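Local coordinates for protein toll-like receptor 13 (Mus musculus, PDB 4Z0C) that senses bacterial infection by binding single-stranded RNA from 23S ribosomal RNA and signals through MYD88 and TRAF6 to activate NF-kappa-B, at residues F423-V428 against L447-S452; T472-L477 against S493-L498. All coordinates share one frame; numbering follows the deposited sequence.

Contact 1 of 2, residues F423-V428 against L447-S452; sequences FPNLEV and LKKLQS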
ATOM      1  N   PHE A 423      -7.689  32.581   3.658  1.00 29.91           N
ATOM      2  CA  PHE A 423      -8.630  32.049   2.675  1.00 33.23           C
ATOM      3  C   PHE A 423     -10.043  31.825   3.209  1.00 39.62           C
ATOM      4  O   PHE A 423     -10.551  30.714   3.127  1.00 40.46           O
ATOM      5  CB  PHE A 423      -8.108  30.721   2.115  1.00 32.24           C
ATOM      6  CG  PHE A 423      -6.690  30.789   1.628  1.00 34.87           C
ATOM      7  CD1 PHE A 423      -6.268  31.829   0.827  1.00 33.87           C
ATOM      8  CD2 PHE A 423      -5.771  29.812   1.980  1.00 36.26           C
ATOM      9  CE1 PHE A 423      -4.945  31.892   0.391  1.00 34.17           C
ATOM     10  CE2 PHE A 423      -4.452  29.874   1.541  1.00 26.51           C
ATOM     11  CZ  PHE A 423      -4.044  30.907   0.751  1.00 24.92           C
ATOM     12  N   PRO A 424     -10.704  32.883   3.716  1.00 43.03           N
ATOM     13  CA  PRO A 424     -12.037  32.677   4.305  1.00 36.91           C
ATOM     14  C   PRO A 424     -13.102  32.154   3.336  1.00 40.02           C
ATOM     15  O   PRO A 424     -14.126  31.659   3.809  1.00 44.85           O
ATOM     16  CB  PRO A 424     -12.416  34.079   4.810  1.00 36.08           C
ATOM     17  CG  PRO A 424     -11.565  35.021   4.009  1.00 34.06           C
ATOM     18  CD  PRO A 424     -10.279  34.292   3.805  1.00 35.27           C
ATOM     19  N   ASN A 425     -12.873  32.256   2.025  1.00 33.33           N
ATOM     20  CA  ASN A 425     -13.847  31.796   1.031  1.00 30.71           C
ATOM     21  C   ASN A 425     -13.470  30.496   0.334  1.00 28.31           C
ATOM     22  O   ASN A 425     -14.128  30.094  -0.607  1.00 31.45           O
ATOM     23  CB  ASN A 425     -14.045  32.858  -0.054  1.00 35.51           C
ATOM     24  CG  ASN A 425     -14.896  34.008   0.405  1.00 39.76           C
ATOM     25  OD1 ASN A 425     -16.079  33.832   0.699  1.00 38.25           O
ATOM     26  ND2 ASN A 425     -14.288  35.196   0.517  1.00 33.94           N
ATOM     27  N   LEU A 426     -12.387  29.866   0.760  1.00 34.33           N
ATOM     28  CA  LEU A 426     -11.943  28.637   0.118  1.00 31.75           C
ATOM     29  C   LEU A 426     -13.060  27.595   0.166  1.00 31.44           C
ATOM     30  O   LEU A 426     -13.798  27.505   1.146  1.00 36.68           O
ATOM     31  CB  LEU A 426     -10.695  28.097   0.810  1.00 27.53           C
ATOM     32  CG  LEU A 426      -9.733  27.347  -0.110  1.00 28.03           C
ATOM     33  CD1 LEU A 426      -9.176  28.282  -1.211  1.00 24.35           C
ATOM     34  CD2 LEU A 426      -8.612  26.710   0.708  1.00 22.77           C
ATOM     35  N   GLU A 427     -13.209  26.847  -0.919  1.00 25.94           N
ATOM     36  CA  GLU A 427     -14.250  25.833  -1.025  1.00 29.63           C
ATOM     37  C   GLU A 427     -13.631  24.467  -1.270  1.00 30.20           C
ATOM     38  O   GLU A 427     -14.176  23.452  -0.858  1.00 38.55           O
ATOM     39  CB  GLU A 427     -15.266  26.192  -2.134  1.00 31.16           C
ATOM     40  CG  GLU A 427     -16.159  27.406  -1.814  1.00 40.67           C
ATOM     41  CD  GLU A 427     -17.065  27.850  -2.988  1.00 51.59           C
ATOM     42  OE1 GLU A 427     -16.988  27.261  -4.090  1.00 52.56           O
ATOM     43  OE2 GLU A 427     -17.880  28.781  -2.791  1.00 49.46           O
ATOM     44  N   VAL A 428     -12.496  24.448  -1.960  1.00 19.35           N
ATOM     45  CA  VAL A 428     -11.819  23.195  -2.269  1.00 26.07           C
ATOM     46  C   VAL A 428     -10.339  23.330  -1.951  1.00 35.51           C
ATOM     47  O   VAL A 428      -9.670  24.255  -2.433  1.00 33.97           O
ATOM     48  CB  VAL A 428     -11.931  22.831  -3.750  1.00 30.72           C
ATOM     49  CG1 VAL A 428     -11.220  21.509  -4.018  1.00 25.50           C
ATOM     50  CG2 VAL A 428     -13.390  22.746  -4.168  1.00 30.87           C
ATOM     51  N   LEU A 447     -11.094  27.970   7.591  1.00 36.15           N
ATOM     52  CA  LEU A 447     -11.759  27.631   6.336  1.00 35.43           C
ATOM     53  C   LEU A 447     -13.251  27.342   6.490  1.00 36.13           C
ATOM     54  O   LEU A 447     -13.723  26.234   6.187  1.00 30.32           O
ATOM     55  CB  LEU A 447     -11.031  26.465   5.673  1.00 31.22           C
ATOM     56  CG  LEU A 447      -9.527  26.731   5.545  1.00 26.42           C
ATOM     57  CD1 LEU A 447      -8.808  25.590   4.838  1.00 20.85           C
ATOM     58  CD2 LEU A 447      -9.295  28.050   4.814  1.00 25.83           C
ATOM     59  N   LYS A 448     -13.985  28.367   6.919  1.00 40.16           N
ATOM     60  CA  LYS A 448     -15.405  28.263   7.275  1.00 42.28           C
ATOM     61  C   LYS A 448     -16.300  27.792   6.145  1.00 42.68           C
ATOM     62  O   LYS A 448     -17.376  27.254   6.389  1.00 44.80           O
ATOM     63  CB  LYS A 448     -15.936  29.619   7.767  1.00 45.71           C
ATOM     64  CG  LYS A 448     -15.690  29.947   9.244  1.00 54.64           C
ATOM     65  CD  LYS A 448     -14.834  28.902   9.939  1.00 57.09           C
ATOM     66  CE  LYS A 448     -14.801  29.110  11.442  1.00 59.69           C
ATOM     67  NZ  LYS A 448     -14.546  30.516  11.814  1.00 61.86           N
ATOM     68  N   LYS A 449     -15.861  28.001   4.911  1.00 37.93           N
ATOM     69  CA  LYS A 449     -16.681  27.690   3.752  1.00 31.62           C
ATOM     70  C   LYS A 449     -16.191  26.472   2.970  1.00 32.88           C
ATOM     71  O   LYS A 449     -16.705  26.168   1.893  1.00 39.44           O
ATOM     72  CB  LYS A 449     -16.774  28.915   2.844  1.00 35.43           C
ATOM     73  CG  LYS A 449     -17.620  30.029   3.451  1.00 37.80           C
ATOM     74  CD  LYS A 449     -17.611  31.283   2.607  1.00 34.73           C
ATOM     75  CE  LYS A 449     -18.559  31.159   1.437  1.00 36.23           C
ATOM     76  NZ  LYS A 449     -18.716  32.444   0.711  1.00 43.63           N
ATOM     77  N   LEU A 450     -15.186  25.786   3.503  1.00 30.23           N
ATOM     78  CA  LEU A 450     -14.604  24.638   2.810  1.00 32.45           C
ATOM     79  C   LEU A 450     -15.656  23.554   2.563  1.00 32.60           C
ATOM     80  O   LEU A 450     -16.419  23.196   3.455  1.00 29.71           O
ATOM     81  CB  LEU A 450     -13.404  24.063   3.579  1.00 29.88           C
ATOM     82  CG  LEU A 450     -12.529  23.182   2.683  1.00 19.99           C
ATOM     83  CD1 LEU A 450     -11.870  24.056   1.622  1.00 22.15           C
ATOM     84  CD2 LEU A 450     -11.492  22.451   3.508  1.00 21.34           C
ATOM     85  N   GLN A 451     -15.675  23.041   1.340  1.00 33.41           N
ATOM     86  CA  GLN A 451     -16.687  22.096   0.890  1.00 31.49           C
ATOM     87  C   GLN A 451     -16.052  20.726   0.708  1.00 25.94           C
ATOM     88  O   GLN A 451     -16.622  19.693   1.065  1.00 28.45           O
ATOM     89  CB  GLN A 451     -17.274  22.596  -0.448  1.00 26.88           C
ATOM     90  CG  GLN A 451     -18.789  22.563  -0.516  1.00 50.04           C
ATOM     91  CD  GLN A 451     -19.426  23.937  -0.622  1.00 61.49           C
ATOM     92  OE1 GLN A 451     -19.139  24.701  -1.544  1.00 62.09           O
ATOM     93  NE2 GLN A 451     -20.283  24.263   0.341  1.00 65.23           N
ATOM     94  N   SER A 452     -14.839  20.745   0.176  1.00 19.51           N
ATOM     95  CA  SER A 452     -14.115  19.552  -0.215  1.00 22.23           C
ATOM     96  C   SER A 452     -12.667  19.652   0.272  1.00 26.67           C
ATOM     97  O   SER A 452     -11.992  20.658   0.053  1.00 31.22           O
ATOM     98  CB  SER A 452     -14.163  19.419  -1.741  1.00 23.31           C
ATOM     99  OG  SER A 452     -13.377  18.333  -2.202  1.00 31.74           O
TER
HETATM  100  O   HOH W   1     -13.380  28.636   3.660  1.00 38.04           O
HETATM  101  O   HOH W   2     -16.812  31.068  -1.727  1.00 37.06           O
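Glu427 O carries the backbone part of this contact, accepting from two successive amides of the neighbouring coil. Ser452 N lies 3.0 Å from Glu427 O and meets it nearly head-on, with a C=O...N angle of 166°; Gln451 N is closer, 2.7 Å from Glu427 O, but comes in 24° off the carbonyl plane. One residue on, Val428 and Ser452 form a parallel beta bridge, where the inner strands of two consecutive leucine-rich repeats begin.

The polar side chains meet at the outer end. Lys449 bends at chi3, which brings NZ to 3.0 Å from Asn425 OD1, in the plane of that carbonyl, while Asn425 ND2 is bound to Phe400 O of the preceding coil. Glu427 and Gln451 run side by side with their end planes 52° apart, and no hydrogen bond joins them.

One water bridges the coils: it donates to Leu426 O at 2.8 Å, and weakly to Pro424 O, while accepting from Lys449 N. A second sits mainly on 423-428, donating to Asn425 O and Glu427 OE2, with only a weak link to Lys449 NZ.

Apolar contacts come from leucine methyls: Leu447 CD2 sits 4.0 Å from Phe423 CB and also touches Leu426 CB, and Leu450 CD1 reaches Leu426 CB and also lies 3.4 Å from the carbonyl carbon, Glu427 C.

Glu427 OE2 and Lys449 NZ, 5.1 Å apart, form no salt bridge, and any attraction between them is probably long-range; cohesion rests on the doubly accepting carbonyl, the lysine-amide bond, bridging water and leucine packing.

Contact 2 of 2, residues T472-L477 against S493-L498; sequences TNLRSL and SGLEKL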
ATOM      1  N   THR A 472     -17.357  23.396   9.393  1.00 49.63           N
ATOM      2  CA  THR A 472     -18.791  23.218   9.567  1.00 52.52           C
ATOM      3  C   THR A 472     -19.532  22.875   8.273  1.00 47.11           C
ATOM      4  O   THR A 472     -20.488  22.096   8.284  1.00 47.30           O
ATOM      5  CB  THR A 472     -19.406  24.490  10.185  1.00 60.61           C
ATOM      6  OG1 THR A 472     -18.807  24.733  11.465  1.00 67.08           O
ATOM      7  CG2 THR A 472     -20.928  24.367  10.318  1.00 63.23           C
ATOM      8  N   ASN A 473     -19.051  23.423   7.163  1.00 35.93           N
ATOM      9  CA  ASN A 473     -19.649  23.196   5.854  1.00 34.83           C
ATOM     10  C   ASN A 473     -18.978  22.130   5.002  1.00 36.54           C
ATOM     11  O   ASN A 473     -19.244  22.042   3.800  1.00 37.27           O
ATOM     12  CB  ASN A 473     -19.747  24.503   5.060  1.00 39.75           C
ATOM     13  CG  ASN A 473     -20.758  25.459   5.651  1.00 48.43           C
ATOM     14  OD1 ASN A 473     -21.952  25.153   5.725  1.00 50.86           O
ATOM     15  ND2 ASN A 473     -20.291  26.621   6.078  1.00 51.33           N
ATOM     16  N   LEU A 474     -18.068  21.360   5.588  1.00 35.89           N
ATOM     17  CA  LEU A 474     -17.369  20.364   4.789  1.00 29.86           C
ATOM     18  C   LEU A 474     -18.352  19.292   4.336  1.00 30.76           C
ATOM     19  O   LEU A 474     -19.127  18.750   5.142  1.00 33.23           O
ATOM     20  CB  LEU A 474     -16.184  19.748   5.527  1.00 27.85           C
ATOM     21  CG  LEU A 474     -15.195  19.111   4.546  1.00 25.70           C
ATOM     22  CD1 LEU A 474     -14.463  20.191   3.749  1.00 25.16           C
ATOM     23  CD2 LEU A 474     -14.214  18.213   5.270  1.00 23.29           C
ATOM     24  N   ARG A 475     -18.316  18.997   3.040  1.00 23.11           N
ATOM     25  CA  ARG A 475     -19.235  18.040   2.454  1.00 28.85           C
ATOM     26  C   ARG A 475     -18.487  16.765   2.097  1.00 29.77           C
ATOM     27  O   ARG A 475     -19.040  15.656   2.151  1.00 24.67           O
ATOM     28  CB  ARG A 475     -19.907  18.647   1.220  1.00 28.49           C
ATOM     29  CG  ARG A 475     -20.753  19.870   1.545  1.00 43.16           C
ATOM     30  CD  ARG A 475     -21.908  19.480   2.467  1.00 60.51           C
ATOM     31  NE  ARG A 475     -22.812  20.592   2.762  1.00 73.14           N
ATOM     32  CZ  ARG A 475     -23.922  20.482   3.491  1.00 75.55           C
ATOM     33  NH1 ARG A 475     -24.270  19.309   4.007  1.00 75.70           N
ATOM     34  NH2 ARG A 475     -24.681  21.547   3.709  1.00 76.50           N
ATOM     35  N   SER A 476     -17.223  16.920   1.735  1.00 23.60           N
ATOM     36  CA  SER A 476     -16.450  15.780   1.290  1.00 26.89           C
ATOM     37  C   SER A 476     -15.047  15.736   1.950  1.00 28.48           C
ATOM     38  O   SER A 476     -14.342  16.737   2.028  1.00 20.09           O
ATOM     39  CB  SER A 476     -16.345  15.811  -0.233  1.00 24.68           C
ATOM     40  OG  SER A 476     -15.665  14.666  -0.710  1.00 31.70           O
ATOM     41  N   LEU A 477     -14.659  14.576   2.464  1.00 32.66           N
ATOM     42  CA  LEU A 477     -13.347  14.445   3.095  1.00 30.47           C
ATOM     43  C   LEU A 477     -12.663  13.187   2.588  1.00 26.49           C
ATOM     44  O   LEU A 477     -13.144  12.072   2.820  1.00 29.50           O
ATOM     45  CB  LEU A 477     -13.478  14.427   4.625  1.00 22.55           C
ATOM     46  CG  LEU A 477     -12.244  14.209   5.512  1.00 25.55           C
ATOM     47  CD1 LEU A 477     -11.096  15.237   5.318  1.00  9.39           C
ATOM     48  CD2 LEU A 477     -12.682  14.187   6.974  1.00 29.15           C
ATOM     49  N   SER A 493     -15.255  15.823  15.068  1.00 60.22           N
ATOM     50  CA  SER A 493     -16.147  16.701  15.829  1.00 68.69           C
ATOM     51  C   SER A 493     -16.969  17.724  15.023  1.00 69.92           C
ATOM     52  O   SER A 493     -18.199  17.641  14.981  1.00 75.17           O
ATOM     53  CB  SER A 493     -15.329  17.452  16.886  1.00 70.45           C
ATOM     54  OG  SER A 493     -15.453  16.838  18.158  1.00 77.49           O
ATOM     55  N   GLY A 494     -16.307  18.686  14.394  1.00 64.16           N
ATOM     56  CA  GLY A 494     -17.011  19.732  13.661  1.00 66.31           C
ATOM     57  C   GLY A 494     -17.677  19.354  12.342  1.00 55.45           C
ATOM     58  O   GLY A 494     -18.059  20.236  11.562  1.00 43.80           O
ATOM     59  N   LEU A 495     -17.834  18.058  12.088  1.00 42.82           N
ATOM     60  CA  LEU A 495     -18.245  17.629  10.762  1.00 39.75           C
ATOM     61  C   LEU A 495     -19.695  17.163  10.633  1.00 35.82           C
ATOM     62  O   LEU A 495     -19.968  16.163   9.982  1.00 37.03           O
ATOM     63  CB  LEU A 495     -17.292  16.526  10.290  1.00 31.42           C
ATOM     64  CG  LEU A 495     -15.822  16.949  10.249  1.00 31.77           C
ATOM     65  CD1 LEU A 495     -14.913  15.824   9.779  1.00 29.49           C
ATOM     66  CD2 LEU A 495     -15.660  18.160   9.366  1.00 31.95           C
ATOM     67  N   GLU A 496     -20.635  17.912  11.194  1.00 39.70           N
ATOM     68  CA  GLU A 496     -22.012  17.413  11.266  1.00 47.67           C
ATOM     69  C   GLU A 496     -22.752  17.456   9.927  1.00 43.33           C
ATOM     70  O   GLU A 496     -23.822  16.853   9.778  1.00 38.81           O
ATOM     71  CB  GLU A 496     -22.813  18.183  12.311  1.00 57.64           C
ATOM     72  CG  GLU A 496     -22.367  17.977  13.737  1.00 70.81           C
ATOM     73  CD  GLU A 496     -23.268  18.704  14.712  1.00 84.22           C
ATOM     74  OE1 GLU A 496     -24.222  19.374  14.255  1.00 92.47           O
ATOM     75  OE2 GLU A 496     -23.033  18.604  15.931  1.00 86.53           O
ATOM     76  N   LYS A 497     -22.153  18.147   8.957  1.00 36.77           N
ATOM     77  CA  LYS A 497     -22.736  18.319   7.646  1.00 32.81           C
ATOM     78  C   LYS A 497     -22.009  17.493   6.591  1.00 33.36           C
ATOM     79  O   LYS A 497     -22.340  17.565   5.402  1.00 41.18           O
ATOM     80  CB  LYS A 497     -22.727  19.792   7.259  1.00 41.93           C
ATOM     81  CG  LYS A 497     -23.811  20.632   7.919  1.00 50.06           C
ATOM     82  CD  LYS A 497     -23.717  22.092   7.455  1.00 59.34           C
ATOM     83  CE  LYS A 497     -24.830  22.954   8.040  1.00 67.73           C
ATOM     84  NZ  LYS A 497     -24.601  23.278   9.488  1.00 71.03           N
ATOM     85  N   LEU A 498     -21.000  16.737   7.017  1.00 27.80           N
ATOM     86  CA  LEU A 498     -20.224  15.895   6.094  1.00 28.59           C
ATOM     87  C   LEU A 498     -21.087  14.851   5.371  1.00 29.30           C
ATOM     88  O   LEU A 498     -21.886  14.142   6.007  1.00 25.97           O
ATOM     89  CB  LEU A 498     -19.086  15.190   6.829  1.00 21.38           C
ATOM     90  CG  LEU A 498     -18.028  14.600   5.894  1.00 24.67           C
ATOM     91  CD1 LEU A 498     -17.208  15.706   5.226  1.00 26.76           C
ATOM     92  CD2 LEU A 498     -17.120  13.632   6.617  1.00 22.24           C
TER
HETATM   93  O   HOH W   3     -19.410  19.379   7.701  1.00 37.91           O
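Arg475 and Leu498 bring the two backbones nearest, their CA atoms 4.3 Å apart, whereas Thr472 and Gly494 at the outer end are separated by 5.7 Å between CA atoms. A type I turn from Leu495 to Leu498 reverses the second segment, and Leu498 CA comes 3.2 Å from Leu474 O in a CA-H...O contact. Water lies between the coils as well: a single molecule, 2.7 Å from Leu474 O, is also within bonding distance of Thr472 O and is weakly linked to Lys497 N.

Leu474, Leu477, Leu495 and Leu498 belong to the buried leucine core of the solenoid, at the step between leucine-rich repeats 19 and 20. Leu474 and Leu498 lie alongside each other, both with CG anti to the backbone N, and Leu474 CD2 meets Leu498 CD1 at 3.9 Å. Leu477 and Leu495 instead cross at about a right angle, Leu477 CD2 touching Leu495 CD1.

On the outside, Arg475 bends at chi2 (-63°), turning its guanidinium alongside Lys497. Its NH1 makes a weak, bent hydrogen bond to Lys497 O (3.0 Å, 124° at the hydrogen), and Lys497 CB lies 3.6 Å above the guanidinium plane, offset toward its rim. Beyond CB the lysine chain runs past Thr472 O, which CD approaches to 3.3 Å.

In the fold
From the N terminus, 423-428 leads into strand 428-430, and contact 1 closes the loop when the chain returns one coil later at 447-452, before strand 452-454. Contact 2 opens only after that: 472-477 enters strand 476-478, and the loop segment 493-498 returns ahead of strand 500-502. The contacts are therefore in series, neither nested nor crossed, with centres 11 Å apart. Gln451 O joins them, lying 2.7 Å from Arg475 N and 2.9 Å from Ser476 N in probable hydrogen bonds, while Leu474 CD1 packs on the backbone of Leu450 and Gln451. Together they tie four successive coils of the leucine-rich-repeat solenoid of the ectodomain.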